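Local coordinates for amidohydrolase (Xanthomonas campestris pv. campestris, PDB 4DZH), which is a zinc-binding amidohydrolase that probably deaminates adenosine-type nucleosides, with 5'-methylthioadenosine as a likely substrate, at residues A[285-293]-A[322-333]; A[346-354]-A[397-405]. All coordinates share one frame; numbering follows the deposited sequence.

Contact 1 (A[285-293]-A[322-333]). With MG (magnesium ion), chain B.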
# COMPACT_ATOMS: atom_id res chain seq x y z
N VAL A 285 -14.05 1.54 -13.84
CA VAL A 285 -13.04 0.85 -13.00
C VAL A 285 -11.84 1.77 -12.73
O VAL A 285 -11.12 2.21 -13.65
CB VAL A 285 -12.54 -0.41 -13.69
CG1 VAL A 285 -11.53 -1.09 -12.73
CG2 VAL A 285 -13.71 -1.34 -14.01
N HIS A 286 -11.60 2.02 -11.44
CA HIS A 286 -10.52 2.85 -10.96
C HIS A 286 -9.31 1.99 -10.62
O HIS A 286 -9.42 1.05 -9.83
CB HIS A 286 -11.05 3.62 -9.74
CG HIS A 286 -10.10 4.60 -9.13
ND1 HIS A 286 -9.19 5.36 -9.85
CD2 HIS A 286 -9.93 4.96 -7.83
CE1 HIS A 286 -8.51 6.13 -9.02
NE2 HIS A 286 -8.94 5.91 -7.79
N CYS A 287 -8.18 2.32 -11.23
CA CYS A 287 -6.89 1.64 -11.05
C CYS A 287 -5.86 2.70 -10.57
O CYS A 287 -4.97 3.14 -11.31
CB CYS A 287 -6.44 1.04 -12.38
SG CYS A 287 -7.60 -0.17 -13.06
N PRO A 288 -5.98 3.12 -9.31
CA PRO A 288 -5.17 4.26 -8.87
C PRO A 288 -3.65 4.02 -8.90
O PRO A 288 -2.87 4.91 -9.21
CB PRO A 288 -5.64 4.49 -7.42
CG PRO A 288 -6.35 3.17 -7.00
CD PRO A 288 -6.95 2.65 -8.28
N GLU A 289 -3.19 2.83 -8.47
CA GLU A 289 -1.76 2.65 -8.38
C GLU A 289 -1.09 2.69 -9.75
O GLU A 289 0.01 3.30 -9.89
CB GLU A 289 -1.36 1.39 -7.56
CG GLU A 289 -1.86 1.48 -6.09
CD GLU A 289 -1.48 0.32 -5.19
OE1 GLU A 289 -0.69 -0.57 -5.63
OE2 GLU A 289 -1.93 0.37 -4.02
N SER A 290 -1.71 2.04 -10.74
CA SER A 290 -1.20 2.08 -12.11
C SER A 290 -1.23 3.52 -12.62
O SER A 290 -0.24 3.96 -13.24
CB SER A 290 -2.03 1.18 -13.01
OG SER A 290 -1.67 1.37 -14.37
N ASN A 291 -2.34 4.23 -12.36
CA ASN A 291 -2.48 5.61 -12.85
C ASN A 291 -1.35 6.50 -12.24
O ASN A 291 -0.76 7.37 -12.92
CB ASN A 291 -3.82 6.23 -12.44
CG ASN A 291 -5.05 5.60 -13.10
OD1 ASN A 291 -6.17 5.83 -12.63
ND2 ASN A 291 -4.87 4.81 -14.18
N LEU A 292 -1.07 6.32 -10.94
CA LEU A 292 -0.07 7.16 -10.34
C LEU A 292 1.30 6.78 -10.90
O LEU A 292 2.09 7.65 -11.26
CB LEU A 292 -0.10 7.01 -8.80
CG LEU A 292 -1.35 7.49 -8.08
CD1 LEU A 292 -1.13 7.17 -6.56
CD2 LEU A 292 -1.47 8.99 -8.24
N LYS A 293 1.58 5.47 -10.98
CA LYS A 293 2.91 5.01 -11.36
C LYS A 293 3.23 5.40 -12.81
O LYS A 293 4.39 5.72 -13.08
CB LYS A 293 2.98 3.48 -11.19
CG LYS A 293 4.35 2.87 -11.35
CD LYS A 293 4.31 1.37 -10.91
CE LYS A 293 5.70 0.73 -10.78
NZ LYS A 293 6.33 0.44 -12.11
N ASN A 322 3.37 -2.95 -8.72
CA ASN A 322 3.55 -4.13 -9.59
C ASN A 322 2.97 -5.38 -8.93
O ASN A 322 3.46 -6.52 -9.19
CB ASN A 322 5.04 -4.32 -9.79
CG ASN A 322 5.61 -3.30 -10.73
OD1 ASN A 322 4.87 -2.63 -11.45
ND2 ASN A 322 6.92 -3.15 -10.71
N ASP A 323 1.99 -5.21 -8.04
CA ASP A 323 1.35 -6.40 -7.43
C ASP A 323 -0.13 -6.48 -7.77
O ASP A 323 -0.69 -5.62 -8.47
CB ASP A 323 1.59 -6.47 -5.93
CG ASP A 323 1.17 -5.20 -5.20
OD1 ASP A 323 0.25 -4.52 -5.70
OD2 ASP A 323 1.69 -4.95 -4.09
N LEU A 324 -0.77 -7.56 -7.33
CA LEU A 324 -2.23 -7.75 -7.53
C LEU A 324 -2.93 -7.59 -6.19
O LEU A 324 -3.89 -8.30 -5.88
CB LEU A 324 -2.54 -9.16 -8.07
CG LEU A 324 -1.92 -9.40 -9.44
CD1 LEU A 324 -2.14 -10.88 -9.88
CD2 LEU A 324 -2.39 -8.39 -10.58
N ASP A 325 -2.43 -6.69 -5.37
CA ASP A 325 -2.87 -6.58 -3.99
C ASP A 325 -4.08 -5.66 -3.93
O ASP A 325 -3.91 -4.40 -4.00
CB ASP A 325 -1.71 -5.99 -3.15
CG ASP A 325 -2.06 -5.81 -1.65
OD1 ASP A 325 -3.26 -5.90 -1.30
OD2 ASP A 325 -1.13 -5.55 -0.85
N MET A 326 -5.27 -6.23 -3.83
CA MET A 326 -6.47 -5.38 -3.75
C MET A 326 -6.62 -4.70 -2.41
O MET A 326 -7.31 -3.67 -2.33
CB MET A 326 -7.73 -6.19 -4.09
CG MET A 326 -7.87 -6.47 -5.57
SD MET A 326 -8.40 -5.00 -6.50
CE MET A 326 -10.07 -4.75 -5.84
N PHE A 327 -6.03 -5.23 -1.31
CA PHE A 327 -6.11 -4.50 -0.05
C PHE A 327 -5.39 -3.17 -0.19
O PHE A 327 -5.90 -2.13 0.23
CB PHE A 327 -5.49 -5.31 1.11
CG PHE A 327 -6.42 -6.35 1.69
CD1 PHE A 327 -6.68 -7.53 1.01
CD2 PHE A 327 -7.00 -6.13 2.93
CE1 PHE A 327 -7.55 -8.48 1.54
CE2 PHE A 327 -7.87 -7.09 3.48
CZ PHE A 327 -8.14 -8.24 2.79
N SER A 328 -4.22 -3.20 -0.81
CA SER A 328 -3.48 -1.98 -1.10
C SER A 328 -4.20 -1.09 -2.08
O SER A 328 -4.26 0.11 -1.86
CB SER A 328 -2.10 -2.30 -1.66
OG SER A 328 -1.36 -1.10 -1.90
N GLU A 329 -4.70 -1.67 -3.17
CA GLU A 329 -5.40 -0.88 -4.18
C GLU A 329 -6.58 -0.10 -3.54
O GLU A 329 -6.80 1.11 -3.86
CB GLU A 329 -5.91 -1.79 -5.29
CG GLU A 329 -6.08 -0.96 -6.57
CD GLU A 329 -4.79 -0.64 -7.24
OE1 GLU A 329 -4.76 0.39 -7.97
OE2 GLU A 329 -3.81 -1.40 -7.10
N ASN A 330 -7.31 -0.77 -2.64
CA ASN A 330 -8.44 -0.15 -1.96
C ASN A 330 -7.98 1.00 -1.11
O ASN A 330 -8.57 2.09 -1.13
CB ASN A 330 -9.17 -1.13 -1.03
CG ASN A 330 -9.88 -2.26 -1.78
OD1 ASN A 330 -10.14 -2.19 -2.98
ND2 ASN A 330 -10.24 -3.31 -1.03
N ARG A 331 -6.92 0.78 -0.30
CA ARG A 331 -6.38 1.87 0.52
C ARG A 331 -5.93 3.05 -0.35
O ARG A 331 -6.23 4.20 -0.04
CB ARG A 331 -5.23 1.39 1.38
CG ARG A 331 -4.66 2.51 2.24
CD ARG A 331 -3.14 2.77 2.02
NE ARG A 331 -2.46 1.50 2.27
CZ ARG A 331 -1.88 0.76 1.33
NH1 ARG A 331 -1.38 -0.43 1.64
NH2 ARG A 331 -1.80 1.17 0.04
N THR A 332 -5.23 2.76 -1.45
CA THR A 332 -4.76 3.85 -2.32
C THR A 332 -5.95 4.61 -2.90
O THR A 332 -5.95 5.87 -2.92
CB THR A 332 -3.89 3.27 -3.44
OG1 THR A 332 -2.76 2.59 -2.85
CG2 THR A 332 -3.35 4.40 -4.30
N ALA A 333 -6.98 3.87 -3.33
CA ALA A 333 -8.21 4.49 -3.88
C ALA A 333 -8.81 5.40 -2.81
O ALA A 333 -9.18 6.54 -3.08
CB ALA A 333 -9.23 3.44 -4.32
MG MG B . -0.10 -2.49 -5.68
O HOH W 1 -8.93 7.76 -5.77
O HOH W 2 -3.86 0.12 -10.42
O HOH W 3 0.20 -2.67 -3.57
O HOH W 4 -2.09 -2.97 -5.63
O HOH W 5 1.99 -1.94 -5.76
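Glu289, on the short helix 288-293, faces Glu329 of helix 326-333, and the axes of these two segments approach to 9.8 Å at 68°. The side chain of Glu289 enters a hole formed by Ser328, Glu329, Arg331 and Thr332. It is fully extended beyond CG. The two glutamate side chains slide past each other in opposite directions, their carboxylate planes 41° apart. The two oxygens of Glu289 divide the work. Glu289 OE1 binds magnesium at 2.0 Å. Glu289 OE2 takes two hydroxyl donors, with Ser328 OG at 2.6 Å on its syn lone pair and Thr332 OG1 at 2.6 Å on the anti side, a little out of the plane. These bonds hold the carboxylate against rotation and set OE1 toward the metal. Arg331 NH2 in turn donates to Ser328 OG, steadying this second-shell hydroxyl from one shell further out.

Glu329 reaches back to the start of the other helix. The backbone N of Glu289 donates to Glu329 OE1 over 2.9 Å, nearly straight at 167°, and a water joins the same oxygen to Ser290 N. The bend of Glu329 at chi2 lays OE1 beside Pro288 CD as well. One turn further along helix 326-341, Pro288 CG packs on Ala333 CB at 3.9 Å.

Asp323 OD1 binds the magnesium at 2.1 Å from the loop leading into the second helix. Asn321 and three waters complete six ligands, and one of these waters also bonds Glu329 OE2. The negative charge of the carboxylates is probably offset in part by the cation. The contact lies at the end of strand 283-286 of the TIM-type barrel of the amidohydrolases, where the chain turns into helix 288-293. Its magnesium site is separate from the zinc held by Asp316, a partner of Ser290.

Contact 2 (A[346-354]-A[397-405])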
# COMPACT_ATOMS: atom_id res chain seq x y z
N ALA A 346 -14.42 11.94 1.36
CA ALA A 346 -14.51 11.21 0.09
C ALA A 346 -14.21 9.72 0.28
O ALA A 346 -13.30 9.39 1.07
CB ALA A 346 -13.54 11.79 -0.91
N LEU A 347 -14.94 8.87 -0.43
CA LEU A 347 -14.67 7.43 -0.50
C LEU A 347 -14.32 6.87 0.88
O LEU A 347 -13.19 6.40 1.13
CB LEU A 347 -13.54 7.16 -1.49
CG LEU A 347 -13.90 6.16 -2.58
CD1 LEU A 347 -15.03 6.72 -3.45
CD2 LEU A 347 -12.70 5.80 -3.46
N ASP A 348 -15.30 6.92 1.78
CA ASP A 348 -15.04 6.42 3.14
C ASP A 348 -14.82 4.92 3.13
O ASP A 348 -14.97 4.25 2.10
CB ASP A 348 -16.12 6.86 4.16
CG ASP A 348 -17.52 6.30 3.87
OD1 ASP A 348 -17.69 5.29 3.17
OD2 ASP A 348 -18.49 6.90 4.40
N ALA A 349 -14.43 4.36 4.27
CA ALA A 349 -14.03 2.97 4.28
C ALA A 349 -15.13 2.04 3.75
O ALA A 349 -14.87 1.14 2.93
CB ALA A 349 -13.59 2.56 5.67
N ALA A 350 -16.35 2.23 4.25
CA ALA A 350 -17.48 1.41 3.81
C ALA A 350 -17.74 1.51 2.29
O ALA A 350 -17.97 0.48 1.63
CB ALA A 350 -18.74 1.80 4.57
N THR A 351 -17.68 2.73 1.77
CA THR A 351 -17.88 3.01 0.35
C THR A 351 -16.78 2.39 -0.50
O THR A 351 -17.03 1.83 -1.57
CB THR A 351 -17.95 4.52 0.12
OG1 THR A 351 -19.08 5.04 0.85
CG2 THR A 351 -18.11 4.84 -1.36
N THR A 352 -15.55 2.48 -0.01
CA THR A 352 -14.44 1.87 -0.74
C THR A 352 -14.58 0.34 -0.76
O THR A 352 -14.39 -0.30 -1.80
CB THR A 352 -13.06 2.28 -0.13
OG1 THR A 352 -12.89 3.71 -0.19
CG2 THR A 352 -11.96 1.62 -0.93
N LEU A 353 -14.87 -0.25 0.39
CA LEU A 353 -15.07 -1.69 0.45
C LEU A 353 -16.24 -2.12 -0.45
O LEU A 353 -16.18 -3.19 -1.10
CB LEU A 353 -15.23 -2.18 1.90
CG LEU A 353 -15.20 -3.72 1.98
CD1 LEU A 353 -13.80 -4.30 1.64
CD2 LEU A 353 -15.58 -4.17 3.37
N ARG A 354 -17.27 -1.28 -0.52
CA ARG A 354 -18.40 -1.55 -1.41
C ARG A 354 -17.94 -1.63 -2.87
O ARG A 354 -18.30 -2.57 -3.58
CB ARG A 354 -19.47 -0.47 -1.24
CG ARG A 354 -20.79 -0.75 -2.03
CD ARG A 354 -21.88 0.20 -1.55
NE ARG A 354 -23.19 0.06 -2.25
CZ ARG A 354 -24.14 -0.77 -1.84
NH1 ARG A 354 -23.89 -1.57 -0.80
NH2 ARG A 354 -25.35 -0.83 -2.46
N VAL A 397 -14.11 -1.98 12.41
CA VAL A 397 -13.75 -3.07 11.52
C VAL A 397 -13.65 -2.60 10.06
O VAL A 397 -12.71 -2.98 9.36
CB VAL A 397 -14.80 -4.21 11.62
CG1 VAL A 397 -14.60 -5.25 10.54
CG2 VAL A 397 -14.72 -4.83 13.02
N LEU A 398 -14.59 -1.78 9.60
CA LEU A 398 -14.51 -1.31 8.19
C LEU A 398 -13.23 -0.48 7.96
O LEU A 398 -12.52 -0.69 6.98
CB LEU A 398 -15.76 -0.54 7.76
CG LEU A 398 -16.98 -1.45 7.85
CD1 LEU A 398 -18.23 -0.67 7.52
CD2 LEU A 398 -16.84 -2.67 6.94
N SER A 399 -12.96 0.45 8.88
CA SER A 399 -11.73 1.23 8.88
C SER A 399 -10.52 0.32 8.82
O SER A 399 -9.56 0.58 8.08
CB SER A 399 -11.60 1.98 10.23
OG SER A 399 -12.41 3.14 10.24
N GLN A 400 -10.53 -0.71 9.64
CA GLN A 400 -9.39 -1.61 9.71
C GLN A 400 -9.13 -2.36 8.42
O GLN A 400 -7.99 -2.56 8.02
CB GLN A 400 -9.58 -2.60 10.85
CG GLN A 400 -8.28 -2.72 11.64
CD GLN A 400 -8.11 -1.56 12.60
OE1 GLN A 400 -8.27 -0.38 12.26
NE2 GLN A 400 -7.80 -1.92 13.88
N LEU A 401 -10.21 -2.77 7.75
CA LEU A 401 -10.04 -3.53 6.52
C LEU A 401 -9.45 -2.67 5.42
O LEU A 401 -8.66 -3.15 4.57
CB LEU A 401 -11.40 -4.05 6.05
CG LEU A 401 -11.83 -5.23 6.92
CD1 LEU A 401 -13.32 -5.56 6.58
CD2 LEU A 401 -11.00 -6.44 6.73
N ILE A 402 -9.80 -1.39 5.42
CA ILE A 402 -9.33 -0.50 4.36
C ILE A 402 -7.99 0.17 4.66
O ILE A 402 -7.12 0.25 3.78
CB ILE A 402 -10.40 0.54 4.06
CG1 ILE A 402 -11.69 -0.13 3.51
CG2 ILE A 402 -9.91 1.57 3.04
CD1 ILE A 402 -11.49 -0.74 2.14
N TYR A 403 -7.79 0.64 5.90
CA TYR A 403 -6.64 1.48 6.18
C TYR A 403 -5.53 0.80 6.95
O TYR A 403 -4.47 1.43 7.20
CB TYR A 403 -7.07 2.73 6.94
CG TYR A 403 -8.09 3.61 6.20
CD1 TYR A 403 -7.80 4.16 4.95
CD2 TYR A 403 -9.34 3.88 6.76
CE1 TYR A 403 -8.72 4.95 4.27
CE2 TYR A 403 -10.28 4.67 6.08
CZ TYR A 403 -9.95 5.20 4.84
OH TYR A 403 -10.85 6.00 4.15
N ALA A 404 -5.73 -0.43 7.39
CA ALA A 404 -4.66 -1.10 8.16
C ALA A 404 -4.36 -2.56 7.79
O ALA A 404 -3.20 -3.01 7.88
CB ALA A 404 -4.94 -1.01 9.69
N ALA A 405 -5.38 -3.34 7.41
CA ALA A 405 -5.17 -4.74 7.10
C ALA A 405 -4.30 -4.89 5.88
O ALA A 405 -4.49 -4.18 4.86
CB ALA A 405 -6.52 -5.41 6.84
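This is apolar helix-to-helix packing between the first turns of helix 349-363 and the short helix 397-403, beside helix 326-341 and next to the second subunit. The segment axes come within 8.9 Å and cross at 58°. The small side chain of Ala349 allows this close approach, and its CA lies 5.4 Å from the CA of Ser399. Ala349 CB is a knob in a hole made by Leu398, Ser399, Ile402 and Tyr403, and it touches Leu398 O at 3.7 Å.

Ile402 lies across the next turn. Its CG1 stands anti to the carbonyl carbon (chi1 -64°), and from there CD1 reaches both Thr352 CG2 at 3.9 Å and Leu353 CB at 4.0 Å. Beside it, Leu353 and Leu398 cross at about a right angle, their CD2 methyls 4.1 Å apart. Leu401 adds CD1 to the same Leu353 methyl, and Leu398 CD1 also covers Ala350 CB.

Asp348 caps helix 349-363. Its OD1 accepts from Thr351 N at 2.9 Å and also from Thr351 OG1, which comes from above the carboxylate plane.

No hydrogen bond joins the two segments. Tyr403 OH bonds to Lys338 and to Asp93 of the second subunit, which also takes the N-H of Ala349. The pair is thus held together by shape and apolar burial, while the polar groups named here bond within one helix end, to Lys338, or across the subunit interface.

How the contacts relate
Both contacts are buried, but contact 1 lies nearer the centre of the chain, about 11 Å from it against about 17 Å for contact 2 (centre to centre). Helix 326-341 connects them. With the loop before it, it forms one side of contact 1. It also packs on contact 2, where Asn330 O meets Thr352 CG2 at 3.4 Å. Contact 1 is polar and organised round a metal, with carboxylates, hydroxyls and waters. Contact 2 is made mainly of alanine, leucine and isoleucine side chains, with a threonine methyl and a tyrosine ring. Besides its salt bridge to Asp92, Lys293 of contact 1 forms a cation-pi pair with Tyr403 of the second subunit. Tyr403 belongs to contact 2, so the two contacts meet across the dimer.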